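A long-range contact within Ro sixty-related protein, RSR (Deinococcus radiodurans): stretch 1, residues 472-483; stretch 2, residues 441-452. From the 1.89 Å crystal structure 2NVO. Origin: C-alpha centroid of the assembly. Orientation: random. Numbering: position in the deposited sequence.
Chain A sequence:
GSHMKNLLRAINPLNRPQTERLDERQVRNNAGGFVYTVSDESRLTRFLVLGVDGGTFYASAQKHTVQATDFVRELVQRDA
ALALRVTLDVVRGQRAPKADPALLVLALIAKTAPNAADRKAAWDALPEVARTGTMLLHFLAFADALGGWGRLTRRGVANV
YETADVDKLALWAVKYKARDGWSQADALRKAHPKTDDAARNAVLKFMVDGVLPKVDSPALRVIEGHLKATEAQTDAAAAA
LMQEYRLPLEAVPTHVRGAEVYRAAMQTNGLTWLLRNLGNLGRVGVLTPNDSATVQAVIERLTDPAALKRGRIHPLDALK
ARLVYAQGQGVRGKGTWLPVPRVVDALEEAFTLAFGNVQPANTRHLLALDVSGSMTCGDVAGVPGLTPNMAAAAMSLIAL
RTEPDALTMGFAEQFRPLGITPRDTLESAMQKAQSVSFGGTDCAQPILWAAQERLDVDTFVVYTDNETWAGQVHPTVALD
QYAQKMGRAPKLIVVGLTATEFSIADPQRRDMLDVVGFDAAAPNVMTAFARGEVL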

# COMPACT_ATOMS: atom_id res chain seq x y z
N GLN A 472 34.36 -0.60 7.83
CA GLN A 472 35.39 0.41 7.59
C GLN A 472 35.16 1.17 6.27
O GLN A 472 35.67 2.28 6.10
CB GLN A 472 36.77 -0.24 7.60
CG GLN A 472 37.25 -0.68 8.98
CD GLN A 472 37.87 0.46 9.78
OE1 GLN A 472 37.17 1.28 10.39
NE2 GLN A 472 39.21 0.51 9.80
N VAL A 473 34.42 0.58 5.35
CA VAL A 473 34.09 1.26 4.09
C VAL A 473 32.60 1.57 4.01
O VAL A 473 31.78 0.70 4.28
CB VAL A 473 34.52 0.42 2.86
CG1 VAL A 473 34.20 1.16 1.58
CG2 VAL A 473 36.00 0.09 2.92
N HIS A 474 32.25 2.80 3.66
CA HIS A 474 30.84 3.14 3.55
C HIS A 474 30.32 2.60 2.23
O HIS A 474 31.06 2.52 1.25
CB HIS A 474 30.62 4.65 3.63
CG HIS A 474 29.17 5.03 3.79
ND1 HIS A 474 28.36 5.34 2.73
CD2 HIS A 474 28.40 5.13 4.90
CE1 HIS A 474 27.14 5.62 3.17
NE2 HIS A 474 27.14 5.51 4.48
N PRO A 475 29.04 2.19 2.20
CA PRO A 475 28.45 1.70 0.95
C PRO A 475 28.57 2.69 -0.21
O PRO A 475 28.58 2.23 -1.33
CB PRO A 475 26.98 1.49 1.32
CG PRO A 475 27.03 1.10 2.78
CD PRO A 475 28.13 1.99 3.35
N THR A 476 28.63 4.00 0.05
CA THR A 476 28.76 4.97 -1.04
C THR A 476 30.10 4.79 -1.77
O THR A 476 30.16 4.79 -3.00
CB THR A 476 28.61 6.46 -0.58
OG1 THR A 476 29.49 6.74 0.52
CG2 THR A 476 27.18 6.75 -0.15
N VAL A 477 31.17 4.65 -1.00
CA VAL A 477 32.49 4.36 -1.54
C VAL A 477 32.49 3.01 -2.26
O VAL A 477 33.02 2.87 -3.37
CB VAL A 477 33.55 4.38 -0.41
CG1 VAL A 477 34.86 3.76 -0.87
CG2 VAL A 477 33.77 5.80 0.08
N ALA A 478 31.86 2.01 -1.63
CA ALA A 478 31.70 0.70 -2.25
C ALA A 478 31.06 0.78 -3.62
O ALA A 478 31.55 0.18 -4.57
CB ALA A 478 30.89 -0.25 -1.33
N LEU A 479 29.95 1.51 -3.73
CA LEU A 479 29.25 1.61 -5.00
C LEU A 479 30.09 2.31 -6.08
O LEU A 479 30.05 1.92 -7.25
CB LEU A 479 27.92 2.34 -4.83
CG LEU A 479 26.82 1.54 -4.11
CD1 LEU A 479 25.71 2.47 -3.65
CD2 LEU A 479 26.28 0.46 -5.05
N ASP A 480 30.81 3.35 -5.68
CA ASP A 480 31.76 4.03 -6.57
C ASP A 480 32.83 3.07 -7.08
O ASP A 480 33.09 3.02 -8.28
CB ASP A 480 32.43 5.20 -5.84
CG ASP A 480 31.45 6.30 -5.48
OD1 ASP A 480 30.39 6.38 -6.13
OD2 ASP A 480 31.74 7.08 -4.55
N GLN A 481 33.44 2.33 -6.17
CA GLN A 481 34.46 1.35 -6.52
C GLN A 481 33.95 0.28 -7.48
O GLN A 481 34.67 -0.14 -8.39
CB GLN A 481 35.08 0.72 -5.27
CG GLN A 481 35.97 1.69 -4.50
CD GLN A 481 36.54 1.09 -3.23
OE1 GLN A 481 36.40 -0.10 -2.96
NE2 GLN A 481 37.19 1.93 -2.43
N TYR A 482 32.70 -0.15 -7.31
CA TYR A 482 32.11 -1.14 -8.21
C TYR A 482 31.99 -0.55 -9.61
O TYR A 482 32.39 -1.18 -10.59
CB TYR A 482 30.73 -1.59 -7.72
CG TYR A 482 30.12 -2.70 -8.55
CD1 TYR A 482 30.21 -4.03 -8.15
CD2 TYR A 482 29.48 -2.42 -9.73
CE1 TYR A 482 29.65 -5.05 -8.93
CE2 TYR A 482 28.92 -3.42 -10.51
CZ TYR A 482 29.01 -4.72 -10.11
OH TYR A 482 28.45 -5.69 -10.92
N ALA A 483 31.42 0.64 -9.70
CA ALA A 483 31.26 1.32 -10.97
C ALA A 483 32.62 1.47 -11.64
O ALA A 483 32.76 1.21 -12.82
CB ALA A 483 30.63 2.68 -10.77
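Stretch 2 (441-452) TDCAQPILWAAQ

Stretch 2 packs as a helix alongside the helix of stretch 1, running in nearly the same direction, in an apolar contact that has no direct hydrogen bond across it and is supplemented by bridging waters. The helices 475-483 and 445-452 cross at 19° between their N-to-C directions, and their axes approach to 8.7 Å. Together the two stretches bury 539 Å² of surface.

Stretch 2 enters through non-helical residues, Thr441 and Asp442 (phi/psi -82/82 and -96/109), then passes through a type I beta turn from Asp442 to Gln445 into the helix. Asp442 caps this turn: its OD1 accepts from Ala444 N at 2.9 Å, while Gln445 N donates to Asp442 O at 3.0 Å. From Gln445 onward phi and psi stay helical, and bonds such as Trp449 N to Gln445 O (2.8 Å) and Gln452 N to Leu448 O (3.0 Å) carry the helix to the end of the stretch. In stretch 1, the His474 side chain caps the helix in a comparable way, with ND1 accepting from Thr476 N at 3.0 Å.

The backbones come nearest at their N-terminal ends, where Pro475 CA lies 4.1 Å from Ala444 CA. Further along, Ala478 CA is 5.7 Å from Leu448 CA and Tyr482 CA is 5.4 Å from Ala451 CA, so the register advances in the same sense on both chains. The small side chain of Ala444 points toward stretch 1, and its CB lies 3.1 Å from Val473 O and 3.9 Å from Pro475 CG. The proline ring also reaches Cys443, with CG 4.0 Å from Cys443 CB.

Ile447 forms the centre of the packing, sitting as a knob among Pro475, Ala478, Leu479 and Tyr482. Its side chain, in the m rotamer about chi1 and t about chi2, places CG2 3.5 Å from Ala478 O and 4.0 Å from Tyr482 CB, while CD1 meets Leu479 CD2 at 3.7 Å. Ala478 points its methyl group toward stretch 2, where CB lies 3.9 Å from Ile447 CB and 4.1 Å from Ala444 CB. Leu448 starts out sideways, but its end comes nearer: CD2 lies 3.9 Å from Ala478 CB, 3.8 Å from Gln481 OE1 and 4.3 Å from Val473 CG1.

Toward the C-terminal ends, Tyr482 brings the CD1/CE1 side of its ring against Ala450 and Ala451. Ala450 CB lies at the ring edge, 3.9 Å from Tyr482 CE1, and Ala451 CB approaches obliquely, 3.9 Å from Tyr482 CD1.

Ordered waters supply the polar links. Water 1 donates to Asp442 OD2 (2.6 Å) and accepts from Val473 N (3.0 Å); water 2 donates to both Asp442 OD1 (2.6 Å) and Val473 O (2.8 Å). The Asp442 carboxylate is thereby joined to the backbone of Val473 through solvent. Within the helical region, water 3 donates to Ala478 O at 2.9 Å and, weakly, to Ile447 O at 2.9 Å.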

# COMPACT_ATOMS: atom_id res chain seq x y z
N THR A 441 26.27 -6.90 10.14
CA THR A 441 25.48 -6.67 8.94
C THR A 441 26.00 -5.42 8.20
O THR A 441 25.45 -4.34 8.32
CB THR A 441 23.98 -6.61 9.25
OG1 THR A 441 23.59 -7.90 9.75
CG2 THR A 441 23.21 -6.33 7.96
N ASP A 442 27.06 -5.60 7.43
CA ASP A 442 27.73 -4.47 6.77
C ASP A 442 27.21 -4.31 5.35
O ASP A 442 27.53 -5.12 4.48
CB ASP A 442 29.24 -4.74 6.74
CG ASP A 442 30.04 -3.63 6.08
OD1 ASP A 442 29.47 -2.66 5.56
OD2 ASP A 442 31.28 -3.74 6.10
N CYS A 443 26.45 -3.25 5.11
CA CYS A 443 25.77 -3.08 3.83
C CYS A 443 26.74 -2.74 2.70
O CYS A 443 26.34 -2.72 1.55
CB CYS A 443 24.71 -1.98 3.92
SG CYS A 443 23.41 -2.25 5.21
N ALA A 444 28.00 -2.44 3.03
CA ALA A 444 28.98 -2.18 1.99
C ALA A 444 29.53 -3.49 1.44
O ALA A 444 29.93 -3.59 0.27
CB ALA A 444 30.13 -1.31 2.53
N GLN A 445 29.53 -4.50 2.29
CA GLN A 445 30.24 -5.73 2.02
C GLN A 445 29.77 -6.56 0.79
O GLN A 445 30.60 -7.14 0.07
CB GLN A 445 30.29 -6.57 3.29
CG GLN A 445 31.05 -7.86 3.15
CD GLN A 445 31.25 -8.56 4.48
OE1 GLN A 445 30.47 -8.37 5.42
NE2 GLN A 445 32.29 -9.38 4.56
N PRO A 446 28.45 -6.63 0.54
CA PRO A 446 28.00 -7.34 -0.66
C PRO A 446 28.54 -6.68 -1.92
O PRO A 446 28.84 -7.37 -2.89
CB PRO A 446 26.46 -7.18 -0.63
CG PRO A 446 26.13 -6.91 0.83
CD PRO A 446 27.33 -6.10 1.34
N ILE A 447 28.64 -5.35 -1.89
CA ILE A 447 29.09 -4.59 -3.04
C ILE A 447 30.59 -4.73 -3.24
O ILE A 447 31.07 -4.86 -4.36
CB ILE A 447 28.72 -3.12 -2.91
CG1 ILE A 447 27.22 -2.98 -2.64
CG2 ILE A 447 29.12 -2.33 -4.17
CD1 ILE A 447 26.85 -1.66 -2.06
N LEU A 448 31.34 -4.68 -2.14
CA LEU A 448 32.77 -4.94 -2.19
C LEU A 448 33.01 -6.37 -2.69
O LEU A 448 33.85 -6.60 -3.56
CB LEU A 448 33.39 -4.74 -0.80
CG LEU A 448 33.31 -3.37 -0.14
CD1 LEU A 448 33.79 -3.47 1.29
CD2 LEU A 448 34.13 -2.30 -0.89
N TRP A 449 32.25 -7.33 -2.17
CA TRP A 449 32.42 -8.72 -2.54
C TRP A 449 32.18 -8.94 -4.03
O TRP A 449 32.96 -9.62 -4.69
CB TRP A 449 31.48 -9.62 -1.74
CG TRP A 449 31.57 -11.09 -2.10
CD1 TRP A 449 32.47 -12.00 -1.61
CD2 TRP A 449 30.71 -11.81 -2.99
NE1 TRP A 449 32.23 -13.24 -2.15
CE2 TRP A 449 31.16 -13.15 -3.01
CE3 TRP A 449 29.61 -11.45 -3.79
CZ2 TRP A 449 30.56 -14.13 -3.79
CZ3 TRP A 449 29.01 -12.43 -4.57
CH2 TRP A 449 29.48 -13.77 -4.56
N ALA A 450 31.09 -8.38 -4.55
CA ALA A 450 30.74 -8.58 -5.96
C ALA A 450 31.83 -8.03 -6.88
O ALA A 450 32.14 -8.63 -7.92
CB ALA A 450 29.39 -7.95 -6.29
N ALA A 451 32.40 -6.89 -6.52
CA ALA A 451 33.46 -6.28 -7.34
C ALA A 451 34.71 -7.15 -7.33
O ALA A 451 35.32 -7.40 -8.37
CB ALA A 451 33.79 -4.89 -6.86
N GLN A 452 35.08 -7.63 -6.14
CA GLN A 452 36.15 -8.59 -5.96
C GLN A 452 35.94 -9.84 -6.81
O GLN A 452 36.89 -10.39 -7.39
CB GLN A 452 36.26 -8.97 -4.49
CG GLN A 452 37.41 -9.91 -4.15
CD GLN A 452 37.71 -9.96 -2.66
OE1 GLN A 452 36.95 -9.44 -1.84
NE2 GLN A 452 38.83 -10.58 -2.31
O HOH W 1 32.85 -1.94 5.03
O HOH W 2 29.81 -0.13 6.14
O HOH W 3 32.73 -2.46 -4.71